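Local structure of thermophilic dibenzothiophene desulfurization enzyme C (Paenibacillus sp. A11-2, 5XDC) at residues 197-202 against 212-217; 165-170 against 188-193. The protein probably oxidises dibenzothiophene to its 5-oxide and 5,5-dioxide with reduced FMN and dioxygen, as a flavin monooxygenase of the DszC family. All blocks are in the same frame, centred on the assembly; numbering follows the deposited sequence.

Interaction 1 (197-202 against 212-217). With IND (indole), chain J.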
loop_
_atom_site.group_PDB
_atom_site.type_symbol
_atom_site.label_atom_id
_atom_site.label_comp_id
_atom_site.label_asym_id
_atom_site.label_seq_id
_atom_site.Cartn_x
_atom_site.Cartn_y
_atom_site.Cartn_z
ATOM N N GLN B 197 -19.599 25.700 33.078
ATOM C CA GLN B 197 -19.216 24.483 33.790
ATOM C C GLN B 197 -18.401 23.615 32.844
ATOM O O GLN B 197 -18.928 23.129 31.839
ATOM C CB GLN B 197 -20.440 23.723 34.310
ATOM C CG GLN B 197 -20.100 22.419 35.027
ATOM C CD GLN B 197 -19.264 22.631 36.273
ATOM O OE1 GLN B 197 -19.657 23.366 37.186
ATOM N NE2 GLN B 197 -18.101 21.981 36.323
ATOM N N VAL B 198 -17.120 23.458 33.157
ATOM C CA VAL B 198 -16.244 22.539 32.433
ATOM C C VAL B 198 -16.492 21.152 33.004
ATOM O O VAL B 198 -16.292 20.928 34.198
ATOM C CB VAL B 198 -14.774 22.947 32.581
ATOM C CG1 VAL B 198 -13.865 21.957 31.860
ATOM C CG2 VAL B 198 -14.573 24.360 32.056
ATOM N N ASN B 199 -16.931 20.216 32.159
ATOM C CA ASN B 199 -17.495 18.982 32.704
ATOM C C ASN B 199 -16.482 17.874 32.977
ATOM O O ASN B 199 -16.806 16.951 33.734
ATOM C CB ASN B 199 -18.584 18.455 31.776
ATOM C CG ASN B 199 -19.805 19.342 31.775
ATOM O OD1 ASN B 199 -20.250 19.797 32.832
ATOM N ND2 ASN B 199 -20.331 19.624 30.596
ATOM N N GLY B 200 -15.282 17.920 32.405
ATOM C CA GLY B 200 -14.299 16.892 32.713
ATOM C C GLY B 200 -14.639 15.491 32.231
ATOM O O GLY B 200 -14.066 14.522 32.732
ATOM N N ASP B 201 -15.515 15.365 31.238
ATOM C CA ASP B 201 -16.013 14.073 30.752
ATOM C C ASP B 201 -15.226 13.620 29.522
ATOM O O ASP B 201 -15.753 13.519 28.410
ATOM C CB ASP B 201 -17.499 14.188 30.431
ATOM C CG ASP B 201 -17.806 15.371 29.513
ATOM O OD1 ASP B 201 -17.102 16.398 29.610
ATOM O OD2 ASP B 201 -18.734 15.301 28.691
ATOM N N TRP B 202 -13.956 13.310 29.744
ATOM C CA TRP B 202 -13.048 12.925 28.667
ATOM C C TRP B 202 -12.285 11.683 29.096
ATOM O O TRP B 202 -11.464 11.735 30.019
ATOM C CB TRP B 202 -12.092 14.062 28.327
ATOM C CG TRP B 202 -11.117 13.766 27.192
ATOM C CD1 TRP B 202 -9.757 13.655 27.284
ATOM C CD2 TRP B 202 -11.437 13.592 25.807
ATOM N NE1 TRP B 202 -9.216 13.410 26.048
ATOM C CE2 TRP B 202 -10.226 13.372 25.122
ATOM C CE3 TRP B 202 -12.629 13.588 25.083
ATOM C CZ2 TRP B 202 -10.179 13.150 23.747
ATOM C CZ3 TRP B 202 -12.578 13.377 23.715
ATOM C CH2 TRP B 202 -11.364 13.163 23.065
ATOM N N SER B 212 -10.776 17.177 26.285
ATOM C CA SER B 212 -11.616 17.470 25.136
ATOM C C SER B 212 -13.055 17.032 25.359
ATOM O O SER B 212 -13.776 16.729 24.402
ATOM C CB SER B 212 -11.029 16.823 23.884
ATOM O OG SER B 212 -9.784 17.415 23.567
ATOM N N GLY B 213 -13.480 17.011 26.611
ATOM C CA GLY B 213 -14.868 16.802 26.939
ATOM C C GLY B 213 -15.753 18.008 26.689
ATOM O O GLY B 213 -15.438 18.859 25.853
ATOM N N SER B 214 -16.864 18.092 27.411
ATOM C CA SER B 214 -17.884 19.083 27.123
ATOM C C SER B 214 -17.812 20.252 28.106
ATOM O O SER B 214 -17.194 20.179 29.172
ATOM C CB SER B 214 -19.278 18.450 27.147
ATOM O OG SER B 214 -19.563 17.909 28.411
ATOM N N VAL B 215 -18.439 21.348 27.699
ATOM C CA VAL B 215 -18.612 22.538 28.524
ATOM C C VAL B 215 -20.081 22.905 28.463
ATOM O O VAL B 215 -20.661 22.983 27.375
ATOM C CB VAL B 215 -17.747 23.717 28.041
ATOM C CG1 VAL B 215 -18.088 24.999 28.825
ATOM C CG2 VAL B 215 -16.276 23.389 28.179
ATOM N N THR B 216 -20.686 23.127 29.628
ATOM C CA THR B 216 -22.094 23.466 29.716
ATOM C C THR B 216 -22.212 24.939 30.060
ATOM O O THR B 216 -21.588 25.400 31.025
ATOM C CB THR B 216 -22.813 22.620 30.772
ATOM O OG1 THR B 216 -22.771 21.235 30.376
ATOM C CG2 THR B 216 -24.272 23.054 30.890
ATOM N N PHE B 217 -22.967 25.667 29.245
ATOM C CA PHE B 217 -23.233 27.087 29.458
ATOM C C PHE B 217 -24.652 27.227 29.990
ATOM O O PHE B 217 -25.612 26.888 29.289
ATOM C CB PHE B 217 -23.079 27.877 28.156
ATOM C CG PHE B 217 -21.706 27.784 27.541
ATOM C CD1 PHE B 217 -21.367 26.719 26.734
ATOM C CD2 PHE B 217 -20.756 28.767 27.777
ATOM C CE1 PHE B 217 -20.108 26.631 26.172
ATOM C CE2 PHE B 217 -19.485 28.680 27.217
ATOM C CZ PHE B 217 -19.164 27.611 26.419
HETATM N N1 IND J . -8.972 14.438 20.423
HETATM C C2 IND J . -8.905 15.567 21.122
HETATM C C3 IND J . -9.699 16.339 20.483
HETATM C C4 IND J . -11.205 16.415 18.496
HETATM C C5 IND J . -11.648 15.601 17.449
HETATM C C6 IND J . -11.194 14.272 17.332
HETATM C C7 IND J . -10.296 13.759 18.263
HETATM C C8 IND J . -9.855 14.554 19.303
HETATM C C9 IND J . -10.318 15.910 19.413
HETATM O O HOH W 1 -14.675 19.211 29.749
#
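Gln197 opens the contact as half of an antiparallel hydrogen-bonded pair with Thr216. Its N donates to Thr216 O, and Thr216 N returns a nearly straight bond to Gln197 O at 2.8 Å. Val198 follows in a non-hydrogen-bonded pair with Val215, their side chains on one face of the sheet, CG2 to CG2 at 4.3 Å. Asn199 ends the regular pairing with a bond from its N to Ser214 O. Asn199 ND2 gives both hydrogens away nearly in the amide plane, one to Ser214 OG at 2.9 Å and one to Thr216 OG1, which holds the amide flat along segment 212-217. At Gly200 the backbones part, and a water bridges Gly200 N and Ser214 O. Asp201 grips Ser214 with both oxygens. Asp201 OD1 takes Ser214 N at 2.8 Å on its syn lone pair, while OD2 receives the hydroxyl from above the carboxylate plane. Gly213 leaves room, since a side chain would run into Asp201 OD1. Trp202, with CG anti to the backbone N, lays its ring system over Ser212. Ser212 CB sits 3.5 Å from the centroid of the Trp202 six-membered ring, a CH-pi contact over the face. Ser212 OG lies 3.2 Å from C2 of the bound indole. Trp202 NE1 is tied to Met207 O, and Ser212 OG to Thr210 and Ser160. An alanine replacing Trp202 removes the ring over Ser212 and the bond to Met207 O, and would probably leave the bound indole with less of a wall. Strand 215-217 lies between strands 155-156 and 196-198, and Ala369 of the second subunit packs on Trp202.

Interaction 2 (165-170 against 188-193)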
loop_
_atom_site.group_PDB
_atom_site.type_symbol
_atom_site.label_atom_id
_atom_site.label_comp_id
_atom_site.label_asym_id
_atom_site.label_seq_id
_atom_site.Cartn_x
_atom_site.Cartn_y
_atom_site.Cartn_z
ATOM N N ALA B 165 -8.086 26.566 31.580
ATOM C CA ALA B 165 -7.946 27.568 30.529
ATOM C C ALA B 165 -8.167 28.960 31.102
ATOM O O ALA B 165 -9.178 29.209 31.766
ATOM C CB ALA B 165 -8.955 27.318 29.408
ATOM N N ASP B 166 -7.232 29.875 30.829
ATOM C CA ASP B 166 -7.411 31.244 31.301
ATOM C C ASP B 166 -8.536 31.959 30.571
ATOM O O ASP B 166 -9.220 32.803 31.166
ATOM C CB ASP B 166 -6.097 32.007 31.161
ATOM C CG ASP B 166 -5.006 31.383 31.980
ATOM O OD1 ASP B 166 -4.942 31.679 33.182
ATOM O OD2 ASP B 166 -4.234 30.562 31.455
ATOM N N ARG B 167 -8.729 31.658 29.287
ATOM C CA ARG B 167 -9.833 32.152 28.490
ATOM C C ARG B 167 -10.294 31.011 27.595
ATOM O O ARG B 167 -9.492 30.158 27.196
ATOM C CB ARG B 167 -9.451 33.358 27.611
ATOM C CG ARG B 167 -9.144 34.665 28.355
ATOM C CD ARG B 167 -10.402 35.205 28.996
ATOM N NE ARG B 167 -10.247 36.541 29.580
ATOM C CZ ARG B 167 -9.792 36.787 30.806
ATOM N NH1 ARG B 167 -9.418 35.807 31.605
ATOM N NH2 ARG B 167 -9.730 38.040 31.251
ATOM N N LEU B 168 -11.590 31.001 27.307
ATOM C CA LEU B 168 -12.203 30.089 26.352
ATOM C C LEU B 168 -12.645 30.854 25.113
ATOM O O LEU B 168 -13.334 31.878 25.212
ATOM C CB LEU B 168 -13.420 29.379 26.954
ATOM C CG LEU B 168 -13.155 28.483 28.151
ATOM C CD1 LEU B 168 -14.471 27.992 28.755
ATOM C CD2 LEU B 168 -12.299 27.313 27.733
ATOM N N LEU B 169 -12.276 30.339 23.948
ATOM C CA LEU B 169 -12.845 30.782 22.690
ATOM C C LEU B 169 -14.164 30.051 22.479
ATOM O O LEU B 169 -14.179 28.832 22.276
ATOM C CB LEU B 169 -11.856 30.507 21.558
ATOM C CG LEU B 169 -12.303 30.887 20.154
ATOM C CD1 LEU B 169 -12.548 32.411 20.039
ATOM C CD2 LEU B 169 -11.278 30.414 19.109
ATOM N N VAL B 170 -15.272 30.783 22.517
ATOM C CA VAL B 170 -16.610 30.193 22.548
ATOM C C VAL B 170 -17.338 30.554 21.262
ATOM O O VAL B 170 -17.182 31.663 20.735
ATOM C CB VAL B 170 -17.396 30.667 23.793
ATOM C CG1 VAL B 170 -18.801 30.130 23.776
ATOM C CG2 VAL B 170 -16.697 30.239 25.066
ATOM N N LEU B 188 -14.313 35.615 23.447
ATOM C CA LEU B 188 -13.214 35.146 24.284
ATOM C C LEU B 188 -13.547 35.540 25.717
ATOM O O LEU B 188 -13.584 36.739 26.033
ATOM C CB LEU B 188 -11.882 35.757 23.841
ATOM C CG LEU B 188 -10.648 35.181 24.520
ATOM C CD1 LEU B 188 -10.346 33.795 24.022
ATOM C CD2 LEU B 188 -9.435 36.053 24.295
ATOM N N ILE B 189 -13.810 34.549 26.573
ATOM C CA ILE B 189 -14.371 34.827 27.897
ATOM C C ILE B 189 -13.585 34.072 28.958
ATOM O O ILE B 189 -12.953 33.034 28.682
ATOM C CB ILE B 189 -15.876 34.471 27.969
ATOM C CG1 ILE B 189 -16.108 32.959 27.826
ATOM C CG2 ILE B 189 -16.639 35.239 26.931
ATOM C CD1 ILE B 189 -17.512 32.525 28.200
ATOM N N PRO B 190 -13.607 34.563 30.199
ATOM C CA PRO B 190 -13.013 33.801 31.307
ATOM C C PRO B 190 -13.714 32.465 31.492
ATOM O O PRO B 190 -14.930 32.354 31.326
ATOM C CB PRO B 190 -13.220 34.717 32.525
ATOM C CG PRO B 190 -13.536 36.050 31.987
ATOM C CD PRO B 190 -14.184 35.842 30.659
ATOM N N SER B 191 -12.935 31.444 31.856
ATOM C CA SER B 191 -13.515 30.129 32.070
ATOM C C SER B 191 -14.306 30.048 33.370
ATOM O O SER B 191 -15.092 29.113 33.536
ATOM C CB SER B 191 -12.426 29.051 32.055
ATOM O OG SER B 191 -11.450 29.289 33.051
ATOM N N ASP B 192 -14.125 30.993 34.290
ATOM C CA ASP B 192 -14.928 31.039 35.508
ATOM C C ASP B 192 -16.042 32.084 35.441
ATOM O O ASP B 192 -16.597 32.459 36.478
ATOM C CB ASP B 192 -14.037 31.280 36.729
ATOM C CG ASP B 192 -13.284 32.598 36.670
ATOM O OD1 ASP B 192 -13.409 33.350 35.677
ATOM O OD2 ASP B 192 -12.551 32.885 37.638
ATOM N N ARG B 193 -16.383 32.558 34.249
ATOM C CA ARG B 193 -17.594 33.354 34.081
ATOM C C ARG B 193 -18.784 32.586 34.638
ATOM O O ARG B 193 -18.904 31.373 34.443
ATOM C CB ARG B 193 -17.793 33.686 32.600
ATOM C CG ARG B 193 -19.133 34.317 32.172
ATOM C CD ARG B 193 -19.338 35.750 32.622
ATOM N NE ARG B 193 -18.144 36.595 32.547
ATOM C CZ ARG B 193 -17.693 37.186 31.441
ATOM N NH1 ARG B 193 -18.301 37.026 30.271
ATOM N NH2 ARG B 193 -16.607 37.945 31.518
HETATM O O HOH W 2 -10.658 32.331 33.457
HETATM O O HOH W 3 -11.852 38.099 27.680
#
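Arg167 and Pro190 lie side by side and point the same way, within the pairing of the beta hairpin made of strands 167-174 and 184-190. Pro190 CG lies over the centre of one guanidinium face, 4.0 Å from Arg167 CZ. The arginine chain bends at chi2 (-68°) to bring its head there. NH1 then donates to Asp166 O, which lies in the guanidinium plane, and NE reaches Leu188 O through a water. These two links fix the rotation of the group. Leu188 crosses the arginine chain at about a right angle, and its CD1 meets Arg167 CB at 3.7 Å. Leu168 and Ile189 form the antiparallel hydrogen-bonded pair. Leu168 N donates to Ile189 O at 2.8 Å, nearly along the C=O axis, and Ile189 N returns the bond to Leu168 O. Val170 crosses Ile189 obliquely, CG2 to CG1 at 3.9 Å. Ser191 turns its CB to Leu168 CG and its hydroxyl to the backbone. Ser191 OG donates to Ala165 O at 2.6 Å, nearly along that carbonyl's axis. A second water joins Asp166 O to Ser191 N. Arg50 pairs with Asp166, and strand 220-222 covers Ile189. Backbone bonds and apolar contact thus join the strands, with the guanidinium and its water alongside, while the serine bond and the second water finish the end of the contact. The carbonyl dipole at Asp166 O would probably stabilise the guanidinium charge.

Overall arrangement
Along the chain, interaction 2 comes first. Its segments 165-170 and 188-193 pair the open end of the beta hairpin of strands 167-174 and 184-190, within a mixed sheet. The chain then passes from strand 184-190 to strand 196-198 and opens interaction 1, where 197-202 and 212-217 close a shorter loop with neither helix nor strand between them. The two loops follow in series; they neither nest nor cross. Their centres are about 13 Å apart, and Phe217 CZ packs on Val170 CG1, so the two sheets touch. Both contacts lie in the acyl-CoA dehydrogenase middle domain range. Interaction 1 reaches the indole pocket, while Leu169 of interaction 2 lies near Asn126, an FMN-binding residue.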